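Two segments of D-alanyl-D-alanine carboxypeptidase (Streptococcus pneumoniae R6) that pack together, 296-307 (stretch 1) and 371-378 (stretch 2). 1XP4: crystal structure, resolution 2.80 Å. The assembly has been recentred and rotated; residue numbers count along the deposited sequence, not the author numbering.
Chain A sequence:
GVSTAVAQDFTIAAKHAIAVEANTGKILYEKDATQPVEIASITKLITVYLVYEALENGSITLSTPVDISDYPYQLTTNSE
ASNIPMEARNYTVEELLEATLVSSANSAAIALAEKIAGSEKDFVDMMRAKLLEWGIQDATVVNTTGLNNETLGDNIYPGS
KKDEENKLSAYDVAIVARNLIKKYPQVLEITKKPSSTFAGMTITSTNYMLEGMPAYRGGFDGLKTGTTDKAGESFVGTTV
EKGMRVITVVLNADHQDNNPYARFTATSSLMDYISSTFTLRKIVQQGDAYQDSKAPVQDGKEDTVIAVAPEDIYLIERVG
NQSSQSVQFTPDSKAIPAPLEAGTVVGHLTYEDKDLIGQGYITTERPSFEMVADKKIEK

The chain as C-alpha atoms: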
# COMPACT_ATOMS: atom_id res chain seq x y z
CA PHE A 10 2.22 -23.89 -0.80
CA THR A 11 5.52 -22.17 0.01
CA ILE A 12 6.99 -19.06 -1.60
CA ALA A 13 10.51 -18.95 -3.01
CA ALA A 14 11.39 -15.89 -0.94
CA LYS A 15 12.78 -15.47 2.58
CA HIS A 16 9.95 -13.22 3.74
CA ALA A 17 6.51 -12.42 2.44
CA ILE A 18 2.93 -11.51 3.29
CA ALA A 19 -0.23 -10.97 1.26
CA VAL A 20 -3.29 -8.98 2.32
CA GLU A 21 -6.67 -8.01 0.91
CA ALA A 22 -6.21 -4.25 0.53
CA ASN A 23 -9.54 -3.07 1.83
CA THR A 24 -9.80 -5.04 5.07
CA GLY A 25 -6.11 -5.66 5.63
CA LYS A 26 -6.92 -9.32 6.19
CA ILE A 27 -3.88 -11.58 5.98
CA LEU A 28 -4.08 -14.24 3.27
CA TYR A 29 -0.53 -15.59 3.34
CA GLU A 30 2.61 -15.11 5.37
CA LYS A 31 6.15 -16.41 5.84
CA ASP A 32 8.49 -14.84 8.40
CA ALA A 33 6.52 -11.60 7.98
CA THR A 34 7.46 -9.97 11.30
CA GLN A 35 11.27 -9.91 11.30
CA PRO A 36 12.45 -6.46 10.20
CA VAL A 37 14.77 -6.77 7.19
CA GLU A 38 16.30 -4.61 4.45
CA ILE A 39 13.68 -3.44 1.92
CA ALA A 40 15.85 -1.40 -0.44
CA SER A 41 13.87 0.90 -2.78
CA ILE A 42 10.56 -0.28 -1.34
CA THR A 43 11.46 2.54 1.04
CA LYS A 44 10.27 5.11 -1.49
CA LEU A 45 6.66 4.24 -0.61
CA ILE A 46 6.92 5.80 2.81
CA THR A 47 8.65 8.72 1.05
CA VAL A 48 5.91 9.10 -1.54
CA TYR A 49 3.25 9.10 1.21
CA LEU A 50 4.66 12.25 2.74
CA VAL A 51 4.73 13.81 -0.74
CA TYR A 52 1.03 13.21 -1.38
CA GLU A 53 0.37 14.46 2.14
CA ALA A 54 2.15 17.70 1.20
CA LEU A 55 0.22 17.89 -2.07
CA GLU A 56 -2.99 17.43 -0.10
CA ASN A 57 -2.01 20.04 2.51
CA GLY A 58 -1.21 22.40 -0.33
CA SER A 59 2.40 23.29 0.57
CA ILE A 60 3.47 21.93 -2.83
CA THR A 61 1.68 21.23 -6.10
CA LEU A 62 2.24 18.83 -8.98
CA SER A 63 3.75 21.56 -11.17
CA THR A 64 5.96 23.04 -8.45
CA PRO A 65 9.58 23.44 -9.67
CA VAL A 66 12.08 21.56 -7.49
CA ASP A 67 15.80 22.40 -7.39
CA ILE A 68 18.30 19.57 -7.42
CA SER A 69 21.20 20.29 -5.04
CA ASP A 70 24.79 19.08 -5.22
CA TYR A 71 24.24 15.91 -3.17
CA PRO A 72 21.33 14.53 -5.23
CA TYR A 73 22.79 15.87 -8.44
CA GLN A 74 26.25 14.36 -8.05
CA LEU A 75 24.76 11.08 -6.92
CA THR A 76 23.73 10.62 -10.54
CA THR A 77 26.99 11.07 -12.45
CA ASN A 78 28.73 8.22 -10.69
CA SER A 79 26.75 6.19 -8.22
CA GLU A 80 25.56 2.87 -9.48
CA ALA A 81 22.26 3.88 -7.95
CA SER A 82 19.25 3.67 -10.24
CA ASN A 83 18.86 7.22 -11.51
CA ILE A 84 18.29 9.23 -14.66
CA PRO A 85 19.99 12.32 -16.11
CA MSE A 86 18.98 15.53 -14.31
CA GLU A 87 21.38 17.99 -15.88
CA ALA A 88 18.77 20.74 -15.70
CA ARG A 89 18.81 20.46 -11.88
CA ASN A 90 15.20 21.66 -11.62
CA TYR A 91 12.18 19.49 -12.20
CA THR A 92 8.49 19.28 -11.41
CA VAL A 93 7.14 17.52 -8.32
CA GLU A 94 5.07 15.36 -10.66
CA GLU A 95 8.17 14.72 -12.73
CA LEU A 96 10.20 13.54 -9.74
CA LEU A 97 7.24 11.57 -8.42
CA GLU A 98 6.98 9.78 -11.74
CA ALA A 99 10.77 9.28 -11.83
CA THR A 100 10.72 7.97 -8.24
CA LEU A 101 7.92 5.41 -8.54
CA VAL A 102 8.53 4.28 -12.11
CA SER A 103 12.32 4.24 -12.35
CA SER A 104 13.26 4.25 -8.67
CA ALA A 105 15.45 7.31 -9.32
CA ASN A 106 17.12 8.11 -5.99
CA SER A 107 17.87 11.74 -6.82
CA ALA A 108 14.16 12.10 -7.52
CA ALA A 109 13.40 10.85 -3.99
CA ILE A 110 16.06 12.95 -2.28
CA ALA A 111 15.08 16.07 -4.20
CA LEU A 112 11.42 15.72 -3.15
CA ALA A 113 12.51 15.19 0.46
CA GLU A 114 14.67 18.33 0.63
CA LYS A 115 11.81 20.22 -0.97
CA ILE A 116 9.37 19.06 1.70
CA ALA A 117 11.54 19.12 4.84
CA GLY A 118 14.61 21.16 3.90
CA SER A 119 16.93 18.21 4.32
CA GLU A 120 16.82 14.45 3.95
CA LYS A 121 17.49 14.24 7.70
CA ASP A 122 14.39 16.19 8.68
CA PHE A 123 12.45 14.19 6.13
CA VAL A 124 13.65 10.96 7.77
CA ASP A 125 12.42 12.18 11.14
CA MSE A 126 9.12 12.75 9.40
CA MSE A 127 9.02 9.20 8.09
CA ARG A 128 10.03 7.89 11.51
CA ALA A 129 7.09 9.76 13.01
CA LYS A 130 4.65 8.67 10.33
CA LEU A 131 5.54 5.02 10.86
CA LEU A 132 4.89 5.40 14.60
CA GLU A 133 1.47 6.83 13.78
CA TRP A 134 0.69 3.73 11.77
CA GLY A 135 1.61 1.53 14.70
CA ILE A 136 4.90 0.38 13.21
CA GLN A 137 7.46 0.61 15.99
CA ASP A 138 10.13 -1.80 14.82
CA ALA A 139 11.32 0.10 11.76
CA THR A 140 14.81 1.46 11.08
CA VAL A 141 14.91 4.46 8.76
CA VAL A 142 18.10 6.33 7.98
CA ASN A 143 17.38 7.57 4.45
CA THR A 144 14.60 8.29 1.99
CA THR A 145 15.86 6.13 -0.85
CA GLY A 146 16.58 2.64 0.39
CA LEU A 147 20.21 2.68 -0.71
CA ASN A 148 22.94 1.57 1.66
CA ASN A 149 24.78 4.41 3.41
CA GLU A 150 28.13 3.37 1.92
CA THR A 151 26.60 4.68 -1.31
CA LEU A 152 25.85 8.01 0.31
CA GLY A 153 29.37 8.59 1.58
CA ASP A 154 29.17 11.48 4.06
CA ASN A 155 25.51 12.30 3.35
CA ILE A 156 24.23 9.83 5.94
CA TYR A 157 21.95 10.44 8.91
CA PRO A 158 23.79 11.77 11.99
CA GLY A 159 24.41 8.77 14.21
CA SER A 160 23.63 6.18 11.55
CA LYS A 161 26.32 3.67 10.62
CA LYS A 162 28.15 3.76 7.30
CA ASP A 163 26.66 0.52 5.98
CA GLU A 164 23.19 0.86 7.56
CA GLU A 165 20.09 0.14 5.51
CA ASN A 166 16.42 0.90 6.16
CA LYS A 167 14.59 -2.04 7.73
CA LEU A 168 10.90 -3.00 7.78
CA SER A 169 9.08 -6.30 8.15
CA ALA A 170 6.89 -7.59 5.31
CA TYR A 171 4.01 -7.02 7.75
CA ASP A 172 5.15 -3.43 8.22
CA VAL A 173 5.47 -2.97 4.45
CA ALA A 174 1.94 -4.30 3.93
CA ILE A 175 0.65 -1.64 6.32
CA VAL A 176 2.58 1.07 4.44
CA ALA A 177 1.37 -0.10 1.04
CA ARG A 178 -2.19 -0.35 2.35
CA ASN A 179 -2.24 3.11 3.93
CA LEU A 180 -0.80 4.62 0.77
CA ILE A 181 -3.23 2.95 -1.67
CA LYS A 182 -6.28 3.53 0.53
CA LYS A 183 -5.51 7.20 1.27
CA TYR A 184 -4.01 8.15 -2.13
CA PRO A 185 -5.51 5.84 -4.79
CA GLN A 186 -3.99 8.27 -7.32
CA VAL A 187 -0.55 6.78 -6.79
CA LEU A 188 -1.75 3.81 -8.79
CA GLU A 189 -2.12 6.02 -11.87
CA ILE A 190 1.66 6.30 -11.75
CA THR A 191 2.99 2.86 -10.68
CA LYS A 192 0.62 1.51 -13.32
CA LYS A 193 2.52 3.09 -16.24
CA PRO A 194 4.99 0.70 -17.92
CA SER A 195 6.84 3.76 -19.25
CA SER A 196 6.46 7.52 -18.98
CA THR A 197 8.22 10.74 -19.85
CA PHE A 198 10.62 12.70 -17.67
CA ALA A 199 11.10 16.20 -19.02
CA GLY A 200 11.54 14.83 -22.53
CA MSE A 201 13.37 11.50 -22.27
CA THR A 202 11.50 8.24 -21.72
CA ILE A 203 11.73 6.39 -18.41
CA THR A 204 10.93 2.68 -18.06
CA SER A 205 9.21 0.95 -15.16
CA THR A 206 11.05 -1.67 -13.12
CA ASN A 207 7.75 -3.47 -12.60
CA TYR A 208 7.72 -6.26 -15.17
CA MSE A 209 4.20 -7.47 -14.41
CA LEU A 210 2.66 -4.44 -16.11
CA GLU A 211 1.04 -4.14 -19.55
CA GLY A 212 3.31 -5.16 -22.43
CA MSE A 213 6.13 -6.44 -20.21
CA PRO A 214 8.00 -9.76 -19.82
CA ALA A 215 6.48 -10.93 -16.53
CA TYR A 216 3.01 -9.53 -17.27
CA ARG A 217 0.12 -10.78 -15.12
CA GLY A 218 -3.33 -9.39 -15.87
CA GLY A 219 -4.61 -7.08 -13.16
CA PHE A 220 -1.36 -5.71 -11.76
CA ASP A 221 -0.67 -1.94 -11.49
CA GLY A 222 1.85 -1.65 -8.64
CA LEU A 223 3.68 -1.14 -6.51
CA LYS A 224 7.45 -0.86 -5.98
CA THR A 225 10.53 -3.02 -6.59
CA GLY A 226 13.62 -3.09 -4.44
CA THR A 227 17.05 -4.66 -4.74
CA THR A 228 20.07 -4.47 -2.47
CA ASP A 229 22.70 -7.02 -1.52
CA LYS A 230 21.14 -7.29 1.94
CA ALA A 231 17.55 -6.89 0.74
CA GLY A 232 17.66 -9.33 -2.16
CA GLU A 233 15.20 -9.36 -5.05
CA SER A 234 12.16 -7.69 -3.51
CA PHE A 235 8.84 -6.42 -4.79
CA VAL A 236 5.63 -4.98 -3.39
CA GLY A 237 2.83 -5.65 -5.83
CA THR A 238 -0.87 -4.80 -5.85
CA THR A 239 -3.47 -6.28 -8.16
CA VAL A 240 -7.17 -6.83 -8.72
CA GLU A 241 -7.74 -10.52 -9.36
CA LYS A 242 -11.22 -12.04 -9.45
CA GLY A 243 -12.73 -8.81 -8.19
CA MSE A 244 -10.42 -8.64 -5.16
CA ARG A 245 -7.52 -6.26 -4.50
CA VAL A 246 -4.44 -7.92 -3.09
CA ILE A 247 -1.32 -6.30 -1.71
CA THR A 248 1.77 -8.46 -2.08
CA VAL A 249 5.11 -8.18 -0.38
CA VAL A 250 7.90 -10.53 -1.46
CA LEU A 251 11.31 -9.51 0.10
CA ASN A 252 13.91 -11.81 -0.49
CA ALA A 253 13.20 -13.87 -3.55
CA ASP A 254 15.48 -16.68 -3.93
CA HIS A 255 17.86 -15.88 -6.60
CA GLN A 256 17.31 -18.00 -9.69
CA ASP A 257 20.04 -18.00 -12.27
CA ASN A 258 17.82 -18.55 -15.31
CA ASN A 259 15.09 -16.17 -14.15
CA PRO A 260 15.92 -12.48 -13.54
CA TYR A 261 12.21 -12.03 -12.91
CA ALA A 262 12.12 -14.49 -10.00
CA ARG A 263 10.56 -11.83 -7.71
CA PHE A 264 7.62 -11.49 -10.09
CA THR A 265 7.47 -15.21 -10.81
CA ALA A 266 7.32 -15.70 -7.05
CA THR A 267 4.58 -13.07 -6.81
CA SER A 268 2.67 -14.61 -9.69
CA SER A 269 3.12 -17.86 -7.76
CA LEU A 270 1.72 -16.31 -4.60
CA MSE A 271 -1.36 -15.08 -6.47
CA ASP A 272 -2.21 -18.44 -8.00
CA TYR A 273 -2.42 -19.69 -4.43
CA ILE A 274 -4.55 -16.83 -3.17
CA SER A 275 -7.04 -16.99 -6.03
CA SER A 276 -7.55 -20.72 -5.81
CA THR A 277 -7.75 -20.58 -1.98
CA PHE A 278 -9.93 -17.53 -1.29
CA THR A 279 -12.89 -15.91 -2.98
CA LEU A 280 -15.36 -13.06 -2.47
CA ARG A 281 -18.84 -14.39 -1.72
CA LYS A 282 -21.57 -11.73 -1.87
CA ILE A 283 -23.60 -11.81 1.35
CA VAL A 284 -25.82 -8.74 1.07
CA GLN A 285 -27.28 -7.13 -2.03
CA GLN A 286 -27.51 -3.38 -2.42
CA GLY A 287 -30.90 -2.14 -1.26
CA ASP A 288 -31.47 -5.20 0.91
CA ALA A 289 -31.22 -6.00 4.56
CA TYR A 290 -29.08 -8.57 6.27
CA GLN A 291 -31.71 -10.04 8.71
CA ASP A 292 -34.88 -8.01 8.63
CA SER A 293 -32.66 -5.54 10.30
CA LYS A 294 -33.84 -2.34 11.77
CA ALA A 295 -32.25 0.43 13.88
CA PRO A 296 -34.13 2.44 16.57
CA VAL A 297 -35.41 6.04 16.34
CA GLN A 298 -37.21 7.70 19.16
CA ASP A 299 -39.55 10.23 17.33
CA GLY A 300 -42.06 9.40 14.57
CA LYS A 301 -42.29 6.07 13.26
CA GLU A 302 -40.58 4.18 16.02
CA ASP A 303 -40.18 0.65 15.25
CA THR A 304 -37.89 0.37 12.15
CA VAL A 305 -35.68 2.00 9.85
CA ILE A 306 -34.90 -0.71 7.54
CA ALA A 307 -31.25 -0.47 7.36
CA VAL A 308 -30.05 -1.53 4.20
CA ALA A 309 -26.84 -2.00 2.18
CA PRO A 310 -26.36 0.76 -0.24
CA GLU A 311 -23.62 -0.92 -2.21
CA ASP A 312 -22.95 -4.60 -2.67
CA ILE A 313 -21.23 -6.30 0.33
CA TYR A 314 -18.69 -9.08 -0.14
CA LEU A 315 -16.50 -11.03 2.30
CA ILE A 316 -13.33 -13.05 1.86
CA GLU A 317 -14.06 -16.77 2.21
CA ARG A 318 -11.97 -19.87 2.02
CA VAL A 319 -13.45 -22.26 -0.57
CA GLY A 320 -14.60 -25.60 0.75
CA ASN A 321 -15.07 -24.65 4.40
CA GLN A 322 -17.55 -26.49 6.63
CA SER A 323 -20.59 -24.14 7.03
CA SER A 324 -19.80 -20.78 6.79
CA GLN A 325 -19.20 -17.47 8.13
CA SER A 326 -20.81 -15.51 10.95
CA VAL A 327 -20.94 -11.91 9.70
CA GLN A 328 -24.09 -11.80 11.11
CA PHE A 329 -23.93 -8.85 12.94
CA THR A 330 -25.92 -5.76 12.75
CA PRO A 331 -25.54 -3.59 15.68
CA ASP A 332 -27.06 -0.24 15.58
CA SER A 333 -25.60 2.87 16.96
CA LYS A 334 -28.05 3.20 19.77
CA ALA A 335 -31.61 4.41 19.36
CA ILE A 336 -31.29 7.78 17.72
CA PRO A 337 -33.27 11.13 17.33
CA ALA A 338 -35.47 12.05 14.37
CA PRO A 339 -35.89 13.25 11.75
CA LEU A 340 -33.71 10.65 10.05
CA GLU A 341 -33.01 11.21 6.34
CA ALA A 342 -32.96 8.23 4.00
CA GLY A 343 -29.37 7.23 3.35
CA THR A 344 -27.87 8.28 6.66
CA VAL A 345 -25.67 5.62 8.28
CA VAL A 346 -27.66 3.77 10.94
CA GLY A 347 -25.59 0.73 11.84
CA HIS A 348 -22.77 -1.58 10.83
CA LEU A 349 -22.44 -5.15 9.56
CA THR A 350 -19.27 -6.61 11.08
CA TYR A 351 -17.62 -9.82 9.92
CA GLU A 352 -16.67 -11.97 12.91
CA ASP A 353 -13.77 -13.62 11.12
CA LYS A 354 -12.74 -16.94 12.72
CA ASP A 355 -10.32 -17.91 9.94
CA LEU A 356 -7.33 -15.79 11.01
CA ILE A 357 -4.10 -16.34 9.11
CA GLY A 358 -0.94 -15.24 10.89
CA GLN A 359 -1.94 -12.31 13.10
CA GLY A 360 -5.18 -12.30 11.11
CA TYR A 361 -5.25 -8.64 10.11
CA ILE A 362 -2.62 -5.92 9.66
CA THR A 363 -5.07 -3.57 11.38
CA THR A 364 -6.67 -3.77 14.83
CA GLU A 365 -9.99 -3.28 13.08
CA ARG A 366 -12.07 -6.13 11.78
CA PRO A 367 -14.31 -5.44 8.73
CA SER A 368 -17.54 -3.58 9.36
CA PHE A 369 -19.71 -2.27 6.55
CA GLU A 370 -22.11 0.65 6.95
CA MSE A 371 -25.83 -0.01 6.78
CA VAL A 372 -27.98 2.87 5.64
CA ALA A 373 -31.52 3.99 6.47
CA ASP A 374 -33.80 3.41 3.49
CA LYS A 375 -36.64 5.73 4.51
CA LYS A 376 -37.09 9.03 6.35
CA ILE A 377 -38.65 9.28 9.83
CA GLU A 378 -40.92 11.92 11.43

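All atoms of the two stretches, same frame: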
# COMPACT_ATOMS: atom_id res chain seq x y z
N PRO A 296 -33.34 1.50 15.78
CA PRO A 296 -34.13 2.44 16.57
C PRO A 296 -34.00 3.94 16.32
O PRO A 296 -32.92 4.46 16.05
CB PRO A 296 -33.75 2.06 17.99
CG PRO A 296 -33.72 0.57 17.89
CD PRO A 296 -32.93 0.36 16.62
N VAL A 297 -35.15 4.62 16.41
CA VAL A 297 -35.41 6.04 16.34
C VAL A 297 -36.50 6.30 17.37
O VAL A 297 -37.36 5.47 17.63
CB VAL A 297 -35.89 6.36 14.89
CG1 VAL A 297 -36.29 7.84 14.73
CG2 VAL A 297 -34.75 6.08 13.90
N GLN A 298 -36.37 7.45 18.01
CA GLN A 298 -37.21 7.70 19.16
C GLN A 298 -37.92 9.00 18.90
O GLN A 298 -37.81 9.92 19.69
CB GLN A 298 -36.26 7.90 20.36
CG GLN A 298 -35.44 9.19 20.18
CD GLN A 298 -34.59 9.50 21.40
OE1 GLN A 298 -34.07 10.59 21.56
NE2 GLN A 298 -34.37 8.44 22.21
N ASP A 299 -38.64 9.08 17.72
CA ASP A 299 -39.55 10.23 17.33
C ASP A 299 -40.21 10.07 15.93
O ASP A 299 -39.85 10.75 15.00
CB ASP A 299 -38.85 11.61 17.21
CG ASP A 299 -37.99 12.09 18.39
OD1 ASP A 299 -36.80 12.05 18.20
OD2 ASP A 299 -38.46 12.89 19.21
N GLY A 300 -41.16 9.14 15.73
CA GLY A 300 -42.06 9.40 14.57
C GLY A 300 -42.79 8.14 14.11
O GLY A 300 -43.88 7.78 14.53
N LYS A 301 -42.17 7.47 13.15
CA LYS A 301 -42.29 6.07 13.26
C LYS A 301 -41.28 5.60 14.27
O LYS A 301 -40.31 6.26 14.59
CB LYS A 301 -41.97 5.47 11.92
CG LYS A 301 -43.27 4.96 11.35
CD LYS A 301 -43.12 4.50 9.90
CE LYS A 301 -44.34 4.89 9.05
NZ LYS A 301 -44.42 4.03 7.86
N GLU A 302 -41.41 4.41 14.85
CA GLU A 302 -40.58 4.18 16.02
C GLU A 302 -39.81 2.90 15.96
O GLU A 302 -38.60 2.86 15.78
CB GLU A 302 -41.51 4.19 17.23
CG GLU A 302 -42.07 5.60 17.47
CD GLU A 302 -43.57 5.50 17.49
OE1 GLU A 302 -44.08 4.40 17.36
OE2 GLU A 302 -44.21 6.53 17.67
N ASP A 303 -40.56 2.03 15.30
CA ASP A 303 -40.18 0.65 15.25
C ASP A 303 -38.78 0.47 14.61
O ASP A 303 -37.81 0.17 15.25
CB ASP A 303 -41.25 -0.04 14.42
CG ASP A 303 -42.61 -0.08 15.14
OD1 ASP A 303 -42.60 -0.04 16.36
OD2 ASP A 303 -43.65 -0.13 14.48
N THR A 304 -38.76 0.67 13.29
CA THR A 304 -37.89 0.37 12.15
C THR A 304 -37.42 1.63 11.41
O THR A 304 -38.18 2.57 11.20
CB THR A 304 -38.50 -0.70 11.16
OG1 THR A 304 -38.99 -0.10 9.95
CG2 THR A 304 -39.61 -1.54 11.78
N VAL A 305 -36.09 1.70 11.20
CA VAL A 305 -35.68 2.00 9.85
C VAL A 305 -35.10 0.77 9.22
O VAL A 305 -34.14 0.20 9.67
CB VAL A 305 -34.65 3.10 9.71
CG1 VAL A 305 -35.20 4.16 8.79
CG2 VAL A 305 -34.26 3.71 11.03
N ILE A 306 -35.62 0.39 8.08
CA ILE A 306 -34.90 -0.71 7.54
C ILE A 306 -33.61 -0.14 7.02
O ILE A 306 -33.53 0.87 6.33
CB ILE A 306 -35.70 -1.41 6.44
CG1 ILE A 306 -36.99 -1.96 7.02
CG2 ILE A 306 -34.89 -2.63 5.93
CD1 ILE A 306 -36.92 -3.47 7.30
N ALA A 307 -32.63 -0.75 7.67
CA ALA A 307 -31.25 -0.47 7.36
C ALA A 307 -30.76 -1.62 6.52
O ALA A 307 -30.65 -2.72 6.97
CB ALA A 307 -30.48 -0.47 8.68
N MSE A 371 -24.48 0.32 7.18
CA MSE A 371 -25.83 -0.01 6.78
C MSE A 371 -26.65 1.26 6.90
O MSE A 371 -26.76 1.87 7.97
CB MSE A 371 -26.40 -1.11 7.67
CG MSE A 371 -25.70 -2.45 7.46
SE MSE A 371 -26.08 -3.26 5.75
CE MSE A 371 -27.78 -4.05 6.19
N VAL A 372 -27.21 1.65 5.78
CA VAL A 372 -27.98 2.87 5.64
C VAL A 372 -29.48 2.77 5.88
O VAL A 372 -30.08 1.70 5.74
CB VAL A 372 -27.70 3.44 4.23
CG1 VAL A 372 -28.76 4.41 3.82
CG2 VAL A 372 -26.33 4.08 4.21
N ALA A 373 -30.08 3.90 6.24
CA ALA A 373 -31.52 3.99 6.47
C ALA A 373 -32.18 4.13 5.11
O ALA A 373 -31.80 5.01 4.33
CB ALA A 373 -31.83 5.21 7.32
N ASP A 374 -33.18 3.30 4.80
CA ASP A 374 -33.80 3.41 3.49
C ASP A 374 -35.20 4.01 3.52
O ASP A 374 -36.10 3.57 2.81
CB ASP A 374 -33.80 2.04 2.79
CG ASP A 374 -34.99 1.19 3.14
OD1 ASP A 374 -35.46 1.26 4.29
OD2 ASP A 374 -35.45 0.44 2.25
N LYS A 375 -35.37 5.05 4.33
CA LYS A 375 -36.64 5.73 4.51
C LYS A 375 -36.39 6.88 5.48
O LYS A 375 -35.42 6.85 6.23
CB LYS A 375 -37.65 4.74 5.11
CG LYS A 375 -39.05 5.26 5.43
CD LYS A 375 -39.88 4.10 5.98
CE LYS A 375 -41.29 4.48 6.36
NZ LYS A 375 -42.15 3.26 6.47
N LYS A 376 -37.24 7.89 5.45
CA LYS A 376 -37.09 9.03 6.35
C LYS A 376 -38.08 8.86 7.50
O LYS A 376 -39.12 8.23 7.32
CB LYS A 376 -37.37 10.33 5.59
CG LYS A 376 -37.42 11.59 6.45
CD LYS A 376 -37.78 12.80 5.60
CE LYS A 376 -37.93 14.07 6.42
NZ LYS A 376 -38.23 15.25 5.54
N ILE A 377 -37.76 9.39 8.68
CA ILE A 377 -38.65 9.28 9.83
C ILE A 377 -39.08 10.64 10.37
O ILE A 377 -38.32 11.61 10.33
CB ILE A 377 -37.99 8.47 10.96
CG1 ILE A 377 -37.40 7.18 10.39
CG2 ILE A 377 -39.02 8.13 12.02
CD1 ILE A 377 -38.42 6.22 9.81
N GLU A 378 -40.31 10.70 10.90
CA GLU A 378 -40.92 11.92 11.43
C GLU A 378 -40.98 12.99 10.34
O GLU A 378 -40.39 14.08 10.54
CB GLU A 378 -40.17 12.47 12.65
CG GLU A 378 -40.88 13.69 13.26
CD GLU A 378 -39.98 14.55 14.14
OE1 GLU A 378 -38.86 14.88 13.70
OE2 GLU A 378 -40.40 14.90 15.26

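The two stretches run antiparallel, so the start of stretch 1 lies beside the end of stretch 2, and the end of stretch 1 reaches the strand that opens stretch 2. Little of this is regular sheet: one bridge pairs Ala307 with Ala373, and elsewhere side chains and loop backbone carry the contact, which buries 653 Å² in all.

Val297 is the first residue to engage, its CA-to-CB bond pointing toward stretch 2 and its CG1 lying 3.9 Å from CG2 of Ile377, an apolar meeting of two buried side chains. At Asp299 the backbone takes over, with its O 2.9 Å from CB of Glu378, a tight approach rather than a bond.

The backbone angles of Gly300, phi 161° and psi -93°, would jam a CB against the carbonyl O of Asp299, and that CB would also fall 2.8 Å from N of Glu378. With no side chain in the way, CA of Gly300 comes within 4.2 Å of CA of Glu378.

Lys301 places its N 3.4 Å from CG2 of Ile377, while its long side chain brings NZ to 2.8 Å from NZ of Lys375. Two donors of like charge gain nothing from each other, so this proximity is a cost, not a bond.

Glu302 and Asp303 leave the contact, and Thr304 returns to it through its backbone, its O 3.9 Å from CD1 of Ile377. Val305 then points toward stretch 2 and joins the apolar centre: its CG1 lies 3.8 Å from CB of Ala373 and 4.0 Å from CD1 of Ile377. Ile377, with the largest covered area of any residue here, thus packs against both Val297 and Val305.

Ile306 supplies the one hydrogen bond between the stretches, from N of Asp374 to O of Ile306 at 2.9 Å. O of Ile306 is also 2.8 Å from OD1 of Asp374, a close pair of acceptors that does not add a second bond.

Ala307 closes the walk in a non-hydrogen-bonded pair with Ala373, both side chains on the same face of the sheet. CA of Ala307 approaches O of Val372 at 2.9 Å in a CA-H...O contact. CB of Ala307 lies 4.3 Å from CB of Met371, a selenomethionine whose CE comes within 3.3 Å of O of Ala307. Small residues at the bridge accompany close backbones, while branched apolar side chains fill the wider gap beyond.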